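PDB 3S5W: L-ornithine N(5)-monooxygenase, which hydroxylates the side-chain amine of L-ornithine with FAD, NADPH and molecular oxygen, the first step in making the hydroxamate groups of the siderophore pyoverdin. Local coordinates for residues A[40-45]-A[61-66]; A[68-73]-A[144-149]; A[99-104]-A[138-143]. All coordinates share one frame; numbering follows the deposited sequence.

Contact 1. Residues A[40-45]-A[61-66]. With FAD (flavin-adenine dinucleotide), chain C.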
loop_
_atom_site.group_PDB
_atom_site.type_symbol
_atom_site.label_atom_id
_atom_site.label_comp_id
_atom_site.label_asym_id
_atom_site.label_seq_id
_atom_site.Cartn_x
_atom_site.Cartn_y
_atom_site.Cartn_z
ATOM N N PRO A 40 2.721 -8.446 -0.154
ATOM C CA PRO A 40 3.927 -8.616 0.644
ATOM C C PRO A 40 3.699 -9.048 2.089
ATOM O O PRO A 40 4.435 -9.893 2.578
ATOM C CB PRO A 40 4.604 -7.227 0.574
ATOM C CG PRO A 40 4.182 -6.690 -0.794
ATOM C CD PRO A 40 2.809 -7.304 -1.087
ATOM N N SER A 41 2.684 -8.503 2.770
ATOM C CA SER A 41 2.474 -8.883 4.173
ATOM C C SER A 41 2.244 -10.396 4.313
ATOM O O SER A 41 2.839 -11.054 5.157
ATOM C CB SER A 41 1.298 -8.117 4.787
ATOM O OG SER A 41 1.680 -6.789 5.050
ATOM N N ASN A 42 1.345 -10.929 3.499
ATOM C CA ASN A 42 1.012 -12.335 3.635
ATOM C C ASN A 42 1.986 -13.262 2.936
ATOM O O ASN A 42 2.146 -14.395 3.360
ATOM C CB ASN A 42 -0.441 -12.599 3.254
ATOM C CG ASN A 42 -1.415 -12.193 4.369
ATOM O OD1 ASN A 42 -1.016 -11.924 5.511
ATOM N ND2 ASN A 42 -2.693 -12.186 4.047
ATOM N N ILE A 43 2.667 -12.777 1.901
ATOM C CA ILE A 43 3.760 -13.563 1.304
ATOM C C ILE A 43 4.862 -13.727 2.368
ATOM O O ILE A 43 5.366 -14.826 2.579
ATOM C CB ILE A 43 4.338 -12.904 0.013
ATOM C CG1 ILE A 43 3.264 -12.752 -1.068
ATOM C CG2 ILE A 43 5.455 -13.746 -0.525
ATOM C CD1 ILE A 43 3.608 -11.813 -2.247
ATOM N N ALA A 44 5.249 -12.627 3.028
ATOM C CA ALA A 44 6.261 -12.717 4.085
ATOM C C ALA A 44 5.829 -13.693 5.195
ATOM O O ALA A 44 6.653 -14.445 5.766
ATOM C CB ALA A 44 6.534 -11.317 4.699
ATOM N N LEU A 45 4.552 -13.629 5.541
ATOM C CA LEU A 45 3.990 -14.570 6.507
ATOM C C LEU A 45 4.062 -16.059 6.044
ATOM O O LEU A 45 4.441 -16.922 6.843
ATOM C CB LEU A 45 2.559 -14.175 6.861
ATOM C CG LEU A 45 1.828 -15.093 7.863
ATOM C CD1 LEU A 45 2.588 -15.122 9.196
ATOM C CD2 LEU A 45 0.445 -14.500 8.058
ATOM N N VAL A 61 -2.849 -24.075 5.346
ATOM C CA VAL A 61 -2.953 -22.617 5.142
ATOM C C VAL A 61 -3.388 -22.227 3.715
ATOM O O VAL A 61 -2.947 -22.832 2.742
ATOM C CB VAL A 61 -1.606 -21.895 5.559
ATOM C CG1 VAL A 61 -1.700 -20.407 5.394
ATOM C CG2 VAL A 61 -1.236 -22.216 7.011
ATOM N N LEU A 62 -4.259 -21.226 3.612
ATOM C CA LEU A 62 -4.622 -20.612 2.329
ATOM C C LEU A 62 -4.538 -19.086 2.379
ATOM O O LEU A 62 -4.949 -18.465 3.364
ATOM C CB LEU A 62 -6.050 -20.967 1.902
ATOM C CG LEU A 62 -6.418 -22.395 1.488
ATOM C CD1 LEU A 62 -7.907 -22.408 1.134
ATOM C CD2 LEU A 62 -5.601 -22.849 0.313
ATOM N N PHE A 63 -4.052 -18.491 1.295
ATOM C CA PHE A 63 -4.114 -17.035 1.155
ATOM C C PHE A 63 -4.888 -16.708 -0.080
ATOM O O PHE A 63 -4.520 -17.155 -1.153
ATOM C CB PHE A 63 -2.702 -16.442 1.069
ATOM C CG PHE A 63 -1.882 -16.695 2.287
ATOM C CD1 PHE A 63 -1.992 -15.855 3.412
ATOM C CD2 PHE A 63 -1.014 -17.788 2.334
ATOM C CE1 PHE A 63 -1.248 -16.117 4.550
ATOM C CE2 PHE A 63 -0.253 -18.027 3.459
ATOM C CZ PHE A 63 -0.372 -17.205 4.570
ATOM N N LEU A 64 -5.959 -15.937 0.068
ATOM C CA LEU A 64 -6.841 -15.589 -1.044
ATOM C C LEU A 64 -6.570 -14.182 -1.544
ATOM O O LEU A 64 -6.485 -13.251 -0.735
ATOM C CB LEU A 64 -8.321 -15.690 -0.616
ATOM C CG LEU A 64 -8.825 -16.937 0.136
ATOM C CD1 LEU A 64 -10.362 -16.907 0.238
ATOM C CD2 LEU A 64 -8.344 -18.251 -0.440
ATOM N N ASP A 65 -6.405 -14.020 -2.850
ATOM C CA ASP A 65 -6.213 -12.697 -3.398
ATOM C C ASP A 65 -7.156 -12.464 -4.546
ATOM O O ASP A 65 -7.265 -13.290 -5.448
ATOM C CB ASP A 65 -4.754 -12.461 -3.844
ATOM C CG ASP A 65 -4.411 -10.970 -3.952
ATOM O OD1 ASP A 65 -4.870 -10.299 -4.913
ATOM O OD2 ASP A 65 -3.694 -10.454 -3.064
ATOM N N LYS A 66 -7.797 -11.314 -4.513
ATOM C CA LYS A 66 -8.758 -10.935 -5.535
ATOM C C LYS A 66 -8.158 -10.751 -6.927
ATOM O O LYS A 66 -8.886 -10.828 -7.909
ATOM C CB LYS A 66 -9.597 -9.730 -5.107
ATOM C CG LYS A 66 -8.856 -8.407 -5.022
ATOM C CD LYS A 66 -9.800 -7.286 -4.554
ATOM C CE LYS A 66 -9.088 -5.938 -4.586
ATOM N NZ LYS A 66 -10.023 -4.840 -4.191
HETATM P PA FAD C . -0.922 -4.877 -0.427
HETATM O O1A FAD C . -1.768 -3.691 -0.701
HETATM O O2A FAD C . 0.420 -4.917 -1.180
HETATM O O5B FAD C . -1.737 -6.232 -0.804
HETATM C C5B FAD C . -3.085 -6.356 -0.416
HETATM C C4B FAD C . -3.626 -7.488 -1.273
HETATM O O4B FAD C . -4.933 -7.752 -0.840
HETATM C C3B FAD C . -3.729 -7.060 -2.733
HETATM O O3B FAD C . -2.975 -7.938 -3.545
HETATM C C2B FAD C . -5.229 -7.124 -3.048
HETATM O O2B FAD C . -5.491 -7.713 -4.317
HETATM C C1B FAD C . -5.734 -8.041 -1.975
HETATM N N9A FAD C . -7.102 -7.801 -1.528
HETATM C C8A FAD C . -7.672 -6.607 -1.097
HETATM N N7A FAD C . -8.950 -6.882 -0.699
HETATM C C5A FAD C . -9.164 -8.217 -0.852
HETATM C C6A FAD C . -10.275 -9.022 -0.602
HETATM N N6A FAD C . -11.314 -8.551 0.106
HETATM N N1A FAD C . -10.178 -10.383 -0.882
HETATM C C2A FAD C . -9.025 -10.958 -1.377
HETATM N N3A FAD C . -7.915 -10.157 -1.625
HETATM C C4A FAD C . -8.000 -8.809 -1.364
HETATM N N1 FAD C . 6.303 0.454 0.697
HETATM C C2 FAD C . 7.688 0.436 0.800
HETATM O O2 FAD C . 8.224 0.024 1.815
HETATM N N3 FAD C . 8.477 0.883 -0.239
HETATM C C4 FAD C . 7.923 1.344 -1.408
HETATM O O4 FAD C . 8.675 1.694 -2.334
HETATM C C4X FAD C . 6.520 1.381 -1.516
HETATM N N5 FAD C . 5.928 1.860 -2.676
HETATM C C5X FAD C . 4.547 1.907 -2.776
HETATM C C6 FAD C . 3.962 2.394 -3.954
HETATM C C7 FAD C . 2.581 2.455 -4.085
HETATM C C7M FAD C . 2.024 3.000 -5.376
HETATM C C8 FAD C . 1.780 2.053 -3.022
HETATM C C8M FAD C . 0.281 2.087 -3.094
HETATM C C9 FAD C . 2.349 1.566 -1.849
HETATM C C9A FAD C . 3.740 1.468 -1.715
HETATM N N10 FAD C . 4.332 0.985 -0.542
HETATM C C10 FAD C . 5.719 0.962 -0.444
HETATM C "C1'" FAD C . 3.525 0.560 0.646
HETATM C "C2'" FAD C . 2.786 -0.782 0.469
HETATM O "O2'" FAD C . 1.659 -0.667 1.345
HETATM C "C3'" FAD C . 3.684 -1.927 0.911
HETATM O "O3'" FAD C . 4.917 -1.963 0.165
HETATM C "C4'" FAD C . 2.998 -3.303 0.713
HETATM O "O4'" FAD C . 2.459 -3.373 -0.602
HETATM C "C5'" FAD C . 1.945 -3.662 1.794
HETATM O "O5'" FAD C . 1.693 -5.050 1.682
HETATM P P FAD C . 0.274 -5.724 2.072
HETATM O O1P FAD C . 0.392 -7.166 1.643
HETATM O O2P FAD C . 0.038 -5.434 3.529
HETATM O O3P FAD C . -0.774 -4.939 1.161
#
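Asn42 and Phe63 mark the closest backbone approach, their CA atoms 7.4 Å apart where the first turns of helix 40-56 lie over strand 61-65. Together with strand 30-36 these elements form the beta-alpha-beta unit of a Rossmann-type FAD-binding domain. The interface is small and buried, and no hydrogen bond crosses it; on the strand side the Phe63 ring makes the whole of it, with Asn42 and Leu45 as its partners. Asn42 CB sits above the rim, 3.6 Å from Phe63 CD1, and the amide slopes down past CD1 and CE1 outside it, the two planes 45° apart. Asn42 O lies over one ring face, 3.9 Å above the plane and displaced toward the rim, whereas Leu45 CD2 meets the ring at its edge, 4.2 Å from CE1. The Asn42 amide has polar contacts of its own: ND2 bonds to Gly37 O in the turn before the helix, and OD1 to Ser187 OG just past strand 183-186.

The two segments also hold neighbouring parts of the FAD, the pyrophosphate and the adenosine ribose. At the helix N terminus, Ser41 N and OG bond separate oxygens of one phosphate, and OG lies beside its own backbone N (chi1 -75°), on the phosphate side. Farther along residues 61-66, the Asp65 carboxylate takes both ribose hydroxyls: FAD O2B to Asp65 OD1 and FAD O3B to Asp65 OD2, 2.7 Å in each case.

Contact 2. Residues A[68-73]-A[144-149]. With FAD (flavin-adenine dinucleotide), chain C; PO4 (phosphate ion), chain D.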
loop_
_atom_site.group_PDB
_atom_site.type_symbol
_atom_site.label_atom_id
_atom_site.label_comp_id
_atom_site.label_asym_id
_atom_site.label_seq_id
_atom_site.Cartn_x
_atom_site.Cartn_y
_atom_site.Cartn_z
ATOM N N GLY A 68 -6.551 -11.672 -10.340
ATOM C CA GLY A 68 -6.492 -12.899 -11.156
ATOM C C GLY A 68 -5.066 -13.212 -11.552
ATOM O O GLY A 68 -4.663 -14.379 -11.647
ATOM N N ASP A 69 -4.301 -12.152 -11.788
ATOM C CA ASP A 69 -2.909 -12.249 -12.163
ATOM C C ASP A 69 -2.199 -11.221 -11.276
ATOM O O ASP A 69 -2.376 -10.021 -11.481
ATOM C CB ASP A 69 -2.757 -11.851 -13.638
ATOM C CG ASP A 69 -1.329 -11.973 -14.128
ATOM O OD1 ASP A 69 -0.527 -12.735 -13.539
ATOM O OD2 ASP A 69 -1.007 -11.300 -15.119
ATOM N N TYR A 70 -1.468 -11.701 -10.265
ATOM C CA TYR A 70 -0.932 -10.812 -9.207
ATOM C C TYR A 70 0.097 -9.786 -9.704
ATOM O O TYR A 70 1.088 -10.139 -10.346
ATOM C CB TYR A 70 -0.326 -11.616 -8.046
ATOM C CG TYR A 70 0.267 -10.666 -7.024
ATOM C CD1 TYR A 70 1.631 -10.356 -7.042
ATOM C CD2 TYR A 70 -0.558 -10.003 -6.094
ATOM C CE1 TYR A 70 2.169 -9.446 -6.140
ATOM C CE2 TYR A 70 -0.022 -9.100 -5.168
ATOM C CZ TYR A 70 1.337 -8.812 -5.217
ATOM O OH TYR A 70 1.842 -7.902 -4.329
ATOM N N ARG A 71 -0.150 -8.517 -9.390
ATOM C CA ARG A 71 0.855 -7.468 -9.547
ATOM C C ARG A 71 0.863 -6.612 -8.281
ATOM O O ARG A 71 -0.160 -6.454 -7.618
ATOM C CB ARG A 71 0.580 -6.598 -10.775
ATOM C CG ARG A 71 0.685 -7.334 -12.132
ATOM C CD ARG A 71 0.593 -6.357 -13.311
ATOM N NE ARG A 71 -0.743 -5.763 -13.394
ATOM C CZ ARG A 71 -1.018 -4.574 -13.936
ATOM N NH1 ARG A 71 -0.058 -3.818 -14.451
ATOM N NH2 ARG A 71 -2.255 -4.133 -13.952
ATOM N N TRP A 72 2.039 -6.094 -7.943
ATOM C CA TRP A 72 2.215 -5.247 -6.759
ATOM C C TRP A 72 1.908 -3.813 -7.196
ATOM O O TRP A 72 2.759 -3.164 -7.810
ATOM C CB TRP A 72 3.648 -5.404 -6.246
ATOM C CG TRP A 72 3.990 -4.570 -5.013
ATOM C CD1 TRP A 72 3.319 -4.542 -3.819
ATOM C CD2 TRP A 72 5.119 -3.686 -4.865
ATOM N NE1 TRP A 72 3.945 -3.660 -2.940
ATOM C CE2 TRP A 72 5.049 -3.128 -3.561
ATOM C CE3 TRP A 72 6.163 -3.295 -5.718
ATOM C CZ2 TRP A 72 5.995 -2.211 -3.084
ATOM C CZ3 TRP A 72 7.098 -2.364 -5.253
ATOM C CH2 TRP A 72 7.019 -1.845 -3.947
ATOM N N HIS A 73 0.683 -3.346 -6.910
ATOM C CA HIS A 73 0.184 -2.022 -7.346
ATOM C C HIS A 73 0.448 -1.812 -8.820
ATOM O O HIS A 73 1.095 -0.818 -9.237
ATOM C CB HIS A 73 0.811 -0.882 -6.490
ATOM C CG HIS A 73 0.766 -1.172 -5.030
ATOM N ND1 HIS A 73 -0.418 -1.237 -4.333
ATOM C CD2 HIS A 73 1.744 -1.462 -4.142
ATOM C CE1 HIS A 73 -0.171 -1.562 -3.077
ATOM N NE2 HIS A 73 1.133 -1.710 -2.935
ATOM N N SER A 144 -1.788 -20.534 -2.253
ATOM C CA SER A 144 -2.434 -19.323 -2.739
ATOM C C SER A 144 -3.680 -19.646 -3.567
ATOM O O SER A 144 -3.722 -20.671 -4.240
ATOM C CB SER A 144 -1.440 -18.501 -3.554
ATOM O OG SER A 144 -1.060 -19.218 -4.712
ATOM N N ARG A 145 -4.686 -18.782 -3.498
ATOM C CA ARG A 145 -5.830 -18.848 -4.393
ATOM C C ARG A 145 -6.037 -17.482 -4.988
ATOM O O ARG A 145 -6.544 -16.591 -4.306
ATOM C CB ARG A 145 -7.093 -19.295 -3.635
ATOM C CG ARG A 145 -6.951 -20.661 -2.958
ATOM C CD ARG A 145 -7.027 -21.798 -3.988
ATOM N NE ARG A 145 -6.976 -23.093 -3.325
ATOM C CZ ARG A 145 -5.864 -23.783 -3.041
ATOM N NH1 ARG A 145 -4.648 -23.321 -3.362
ATOM N NH2 ARG A 145 -5.969 -24.959 -2.422
ATOM N N TYR A 146 -5.660 -17.316 -6.251
ATOM C CA TYR A 146 -5.912 -16.059 -6.976
ATOM C C TYR A 146 -7.295 -15.963 -7.593
ATOM O O TYR A 146 -7.975 -16.985 -7.764
ATOM C CB TYR A 146 -4.853 -15.824 -8.036
ATOM C CG TYR A 146 -3.474 -15.631 -7.437
ATOM C CD1 TYR A 146 -3.134 -14.422 -6.782
ATOM C CD2 TYR A 146 -2.523 -16.653 -7.495
ATOM C CE1 TYR A 146 -1.859 -14.242 -6.217
ATOM C CE2 TYR A 146 -1.234 -16.481 -6.934
ATOM C CZ TYR A 146 -0.919 -15.281 -6.302
ATOM O OH TYR A 146 0.334 -15.134 -5.776
ATOM N N GLY A 147 -7.700 -14.735 -7.918
ATOM C CA GLY A 147 -9.034 -14.435 -8.438
ATOM C C GLY A 147 -10.181 -14.686 -7.451
ATOM O O GLY A 147 -11.287 -15.016 -7.872
ATOM N N GLU A 148 -9.920 -14.551 -6.152
ATOM C CA GLU A 148 -10.927 -14.758 -5.122
ATOM C C GLU A 148 -10.976 -13.553 -4.204
ATOM O O GLU A 148 -9.993 -13.271 -3.493
ATOM C CB GLU A 148 -10.599 -15.993 -4.290
ATOM C CG GLU A 148 -10.731 -17.327 -5.040
ATOM C CD GLU A 148 -11.006 -18.492 -4.107
ATOM O OE1 GLU A 148 -11.659 -18.278 -3.062
ATOM O OE2 GLU A 148 -10.565 -19.621 -4.405
ATOM N N GLU A 149 -12.107 -12.854 -4.230
ATOM C CA GLU A 149 -12.349 -11.724 -3.340
ATOM C C GLU A 149 -13.102 -12.203 -2.105
ATOM O O GLU A 149 -14.200 -12.777 -2.243
ATOM C CB GLU A 149 -13.141 -10.635 -4.067
ATOM C CG GLU A 149 -13.467 -9.424 -3.188
ATOM C CD GLU A 149 -14.261 -8.346 -3.891
ATOM O OE1 GLU A 149 -14.691 -8.541 -5.046
ATOM O OE2 GLU A 149 -14.479 -7.288 -3.268
HETATM P PA FAD C . -0.922 -4.877 -0.427
HETATM O O1A FAD C . -1.768 -3.691 -0.701
HETATM O O2A FAD C . 0.420 -4.917 -1.180
HETATM O O5B FAD C . -1.737 -6.232 -0.804
HETATM C C5B FAD C . -3.085 -6.356 -0.416
HETATM C C4B FAD C . -3.626 -7.488 -1.273
HETATM O O4B FAD C . -4.933 -7.752 -0.840
HETATM C C3B FAD C . -3.729 -7.060 -2.733
HETATM O O3B FAD C . -2.975 -7.938 -3.545
HETATM C C2B FAD C . -5.229 -7.124 -3.048
HETATM O O2B FAD C . -5.491 -7.713 -4.317
HETATM C C1B FAD C . -5.734 -8.041 -1.975
HETATM N N9A FAD C . -7.102 -7.801 -1.528
HETATM C C8A FAD C . -7.672 -6.607 -1.097
HETATM N N7A FAD C . -8.950 -6.882 -0.699
HETATM C C5A FAD C . -9.164 -8.217 -0.852
HETATM C C6A FAD C . -10.275 -9.022 -0.602
HETATM N N6A FAD C . -11.314 -8.551 0.106
HETATM N N1A FAD C . -10.178 -10.383 -0.882
HETATM C C2A FAD C . -9.025 -10.958 -1.377
HETATM N N3A FAD C . -7.915 -10.157 -1.625
HETATM C C4A FAD C . -8.000 -8.809 -1.364
HETATM N N1 FAD C . 6.303 0.454 0.697
HETATM C C2 FAD C . 7.688 0.436 0.800
HETATM O O2 FAD C . 8.224 0.024 1.815
HETATM N N3 FAD C . 8.477 0.883 -0.239
HETATM C C4 FAD C . 7.923 1.344 -1.408
HETATM O O4 FAD C . 8.675 1.694 -2.334
HETATM C C4X FAD C . 6.520 1.381 -1.516
HETATM N N5 FAD C . 5.928 1.860 -2.676
HETATM C C5X FAD C . 4.547 1.907 -2.776
HETATM C C6 FAD C . 3.962 2.394 -3.954
HETATM C C7 FAD C . 2.581 2.455 -4.085
HETATM C C7M FAD C . 2.024 3.000 -5.376
HETATM C C8 FAD C . 1.780 2.053 -3.022
HETATM C C8M FAD C . 0.281 2.087 -3.094
HETATM C C9 FAD C . 2.349 1.566 -1.849
HETATM C C9A FAD C . 3.740 1.468 -1.715
HETATM N N10 FAD C . 4.332 0.985 -0.542
HETATM C C10 FAD C . 5.719 0.962 -0.444
HETATM C "C1'" FAD C . 3.525 0.560 0.646
HETATM C "C2'" FAD C . 2.786 -0.782 0.469
HETATM O "O2'" FAD C . 1.659 -0.667 1.345
HETATM C "C3'" FAD C . 3.684 -1.927 0.911
HETATM O "O3'" FAD C . 4.917 -1.963 0.165
HETATM C "C4'" FAD C . 2.998 -3.303 0.713
HETATM O "O4'" FAD C . 2.459 -3.373 -0.602
HETATM C "C5'" FAD C . 1.945 -3.662 1.794
HETATM O "O5'" FAD C . 1.693 -5.050 1.682
HETATM P P FAD C . 0.274 -5.724 2.072
HETATM O O1P FAD C . 0.392 -7.166 1.643
HETATM O O2P FAD C . 0.038 -5.434 3.529
HETATM O O3P FAD C . -0.774 -4.939 1.161
HETATM P P PO4 D . -9.696 -25.230 -2.018
HETATM O O1 PO4 D . -8.416 -25.780 -1.429
HETATM O O2 PO4 D . -10.542 -24.742 -0.863
HETATM O O3 PO4 D . -10.387 -26.337 -2.787
HETATM O O4 PO4 D . -9.443 -24.100 -2.998
#
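The ribityl oxygen O4' of FAD is gripped from two sources in residues 68-73: Trp72 NE1 donates to it at 2.8 Å (N-H...O angle 156°), and His73 NE2 shares a longer bond of 3.2 Å with it. The same His73 presents a ring face to the flavin, whose methyl C8M lies 3.6 Å above the imidazole plane over its centre. Across to residues 144-149 the contact is apolar. Tyr70 CB packs 3.5 Å from CE1 of the Tyr146 ring, and with chi1 at 177° carrying CG away from the backbone N, the Tyr70 ring leads on to the cofactor, with FAD O3B at its edge in plane. The backbones come nearest at Gly68 and Gly147, CA atoms 4.0 Å apart; Gly147 has a positive phi of 66°, a conformation that favours glycine. Here the loop following strand 61-65 meets the link between strands 144-146 and 148-158, the former pairing in parallel with strand 61-65 in the FAD-domain sheet. On strand 144-146 itself, Arg145 binds a phosphate ion, probably a component of the crystallisation medium, through NE to O4 (2.7 Å) and NH2 to O1 (2.8 Å), while Arg145 NH1 turns back to Ser144 O.

Contact 3. Residues A[99-104]-A[138-143]; sequences SPYSFV and SHFQEQ
An aromatic cluster of Tyr101, His139 and Phe140 joins the turn that leads into helix 103-109 to the loop between helix 126-137 and strand 144-146. Tyr101 is the third residue of a type I beta turn, Ser99 to Ser102, whose start is reinforced by an ST turn: Tyr101 N donates to Ser99 OG at 3.1 Å. Its ring meets both aromatic residues of the loop, His139 at its edge and Phe140 over one face. Toward His139 the geometry is edge-to-face: the planes stand at 67° with centroids 5.2 Å apart, and Tyr101 CE1 points at the imidazole face, 3.6 Å from His139 CG. Phe140 approaches the tyrosine from the opposing direction, its CE1 poised 4.0 Å above one face of the Tyr101 ring and shifted to the rim; the two planes are 52° apart, an oblique meeting. Pro100 CG covers the other face of the tyrosine, 4.1 Å above its centre. Helix 40-56 packs against the cluster, Ile47 touching both Tyr101 and Phe140.

No hydrogen bond spans the two segments; Tyr101 OH and His139 ND1 find their partners outside, in Gln50 NE2 and the carbonyl oxygen of Trp135. Cohesion across this interface therefore rests on ring packing and dispersion, while the bond to ND1 probably helps fix the turn of the imidazole, and that to OH the position of the tyrosine's end.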
loop_
_atom_site.group_PDB
_atom_site.type_symbol
_atom_site.label_atom_id
_atom_site.label_comp_id
_atom_site.label_asym_id
_atom_site.label_seq_id
_atom_site.Cartn_x
_atom_site.Cartn_y
_atom_site.Cartn_z
ATOM N N SER A 99 17.731 -17.041 3.780
ATOM C CA SER A 99 16.522 -17.503 3.083
ATOM C C SER A 99 16.716 -17.536 1.570
ATOM O O SER A 99 17.364 -16.635 1.006
ATOM C CB SER A 99 15.327 -16.599 3.439
ATOM O OG SER A 99 14.213 -16.961 2.653
ATOM N N PRO A 100 16.158 -18.563 0.889
ATOM C CA PRO A 100 16.232 -18.562 -0.567
ATOM C C PRO A 100 15.341 -17.482 -1.211
ATOM O O PRO A 100 15.408 -17.268 -2.423
ATOM C CB PRO A 100 15.754 -19.977 -0.948
ATOM C CG PRO A 100 14.908 -20.412 0.204
ATOM C CD PRO A 100 15.507 -19.793 1.414
ATOM N N TYR A 101 14.559 -16.780 -0.394
ATOM C CA TYR A 101 13.662 -15.743 -0.916
ATOM C C TYR A 101 14.196 -14.321 -0.767
ATOM O O TYR A 101 13.422 -13.398 -0.911
ATOM C CB TYR A 101 12.254 -15.847 -0.257
ATOM C CG TYR A 101 11.708 -17.247 -0.407
ATOM C CD1 TYR A 101 11.512 -17.806 -1.659
ATOM C CD2 TYR A 101 11.443 -18.025 0.726
ATOM C CE1 TYR A 101 11.023 -19.139 -1.793
ATOM C CE2 TYR A 101 10.955 -19.321 0.615
ATOM C CZ TYR A 101 10.745 -19.863 -0.636
ATOM O OH TYR A 101 10.261 -21.138 -0.709
ATOM N N SER A 102 15.491 -14.160 -0.473
ATOM C CA SER A 102 16.074 -12.812 -0.410
ATOM C C SER A 102 16.098 -12.195 -1.812
ATOM O O SER A 102 16.095 -12.904 -2.842
ATOM C CB SER A 102 17.486 -12.853 0.177
ATOM O OG SER A 102 18.378 -13.501 -0.721
ATOM N N PHE A 103 16.110 -10.869 -1.867
ATOM C CA PHE A 103 16.237 -10.218 -3.150
ATOM C C PHE A 103 17.583 -10.613 -3.805
ATOM O O PHE A 103 17.653 -10.785 -5.021
ATOM C CB PHE A 103 16.095 -8.695 -2.992
ATOM C CG PHE A 103 15.998 -7.960 -4.291
ATOM C CD1 PHE A 103 14.766 -7.859 -4.976
ATOM C CD2 PHE A 103 17.126 -7.311 -4.822
ATOM C CE1 PHE A 103 14.680 -7.156 -6.186
ATOM C CE2 PHE A 103 17.039 -6.590 -6.027
ATOM C CZ PHE A 103 15.812 -6.509 -6.709
ATOM N N VAL A 104 18.628 -10.783 -3.008
ATOM C CA VAL A 104 19.934 -11.166 -3.596
ATOM C C VAL A 104 19.830 -12.559 -4.237
ATOM O O VAL A 104 20.328 -12.784 -5.336
ATOM C CB VAL A 104 21.087 -11.022 -2.599
ATOM C CG1 VAL A 104 22.429 -11.492 -3.196
ATOM C CG2 VAL A 104 21.209 -9.580 -2.152
ATOM N N SER A 138 5.220 -17.465 -6.359
ATOM C CA SER A 138 5.169 -18.681 -7.182
ATOM C C SER A 138 5.737 -19.929 -6.484
ATOM O O SER A 138 5.596 -21.034 -7.014
ATOM C CB SER A 138 5.882 -18.479 -8.537
ATOM O OG SER A 138 7.282 -18.636 -8.365
ATOM N N HIS A 139 6.383 -19.772 -5.321
ATOM C CA HIS A 139 6.788 -20.929 -4.495
ATOM C C HIS A 139 5.702 -21.385 -3.518
ATOM O O HIS A 139 5.913 -22.338 -2.756
ATOM C CB HIS A 139 8.079 -20.639 -3.718
ATOM C CG HIS A 139 9.274 -20.479 -4.595
ATOM N ND1 HIS A 139 9.532 -19.318 -5.293
ATOM C CD2 HIS A 139 10.270 -21.344 -4.911
ATOM C CE1 HIS A 139 10.634 -19.477 -6.005
ATOM N NE2 HIS A 139 11.106 -20.692 -5.782
ATOM N N PHE A 140 4.548 -20.708 -3.542
ATOM C CA PHE A 140 3.469 -20.963 -2.560
ATOM C C PHE A 140 2.132 -21.263 -3.241
ATOM O O PHE A 140 1.054 -20.985 -2.695
ATOM C CB PHE A 140 3.371 -19.808 -1.532
ATOM C CG PHE A 140 4.598 -19.674 -0.712
ATOM C CD1 PHE A 140 5.668 -18.898 -1.163
ATOM C CD2 PHE A 140 4.726 -20.369 0.483
ATOM C CE1 PHE A 140 6.862 -18.823 -0.429
ATOM C CE2 PHE A 140 5.905 -20.289 1.219
ATOM C CZ PHE A 140 6.963 -19.506 0.765
ATOM N N GLN A 141 2.231 -21.837 -4.441
ATOM C CA GLN A 141 1.090 -22.174 -5.283
ATOM C C GLN A 141 0.084 -23.103 -4.599
ATOM O O GLN A 141 -1.115 -22.986 -4.849
ATOM C CB GLN A 141 1.553 -22.758 -6.606
ATOM C CG GLN A 141 2.076 -21.704 -7.590
ATOM C CD GLN A 141 2.724 -22.313 -8.838
ATOM O OE1 GLN A 141 3.874 -22.000 -9.178
ATOM N NE2 GLN A 141 1.987 -23.179 -9.527
ATOM N N GLU A 142 0.559 -23.990 -3.731
ATOM C CA GLU A 142 -0.346 -24.874 -2.978
ATOM C C GLU A 142 -1.163 -24.126 -1.936
ATOM O O GLU A 142 -2.254 -24.570 -1.563
ATOM C CB GLU A 142 0.394 -26.048 -2.334
ATOM C CG GLU A 142 0.738 -27.159 -3.349
ATOM C CD GLU A 142 1.375 -28.392 -2.713
ATOM O OE1 GLU A 142 2.088 -28.252 -1.687
ATOM O OE2 GLU A 142 1.171 -29.507 -3.257
ATOM N N GLN A 143 -0.647 -22.975 -1.502
ATOM C CA GLN A 143 -1.309 -22.169 -0.494
ATOM C C GLN A 143 -2.052 -20.953 -1.033
ATOM O O GLN A 143 -2.870 -20.381 -0.342
ATOM C CB GLN A 143 -0.322 -21.751 0.592
ATOM C CG GLN A 143 0.210 -22.945 1.378
ATOM C CD GLN A 143 1.204 -22.586 2.430
ATOM O OE1 GLN A 143 1.879 -21.551 2.358
ATOM N NE2 GLN A 143 1.315 -23.449 3.438
#

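From the N terminus, contact 1 closes first, joining helix 40-56 to the strand that follows it, before either of the others opens. Contact 2 then spans a long excursion of loops and helices, from residue 68 to the strand at 144-146, and contact 3 falls wholly within that excursion, closing a shorter loop from 99-104 to 138-143; none of them cross. Contacts 1 and 2 share a sheet, where Phe63 O accepts from Arg145 N at 2.9 Å, and both touch FAD. Contact 3 adjoins contact 2 in sequence at residues 143 and 144, and reaches contact 1 through Phe63 N and Gln143 O, 2.8 Å apart, so the end of the excursion is tied back to the sheet.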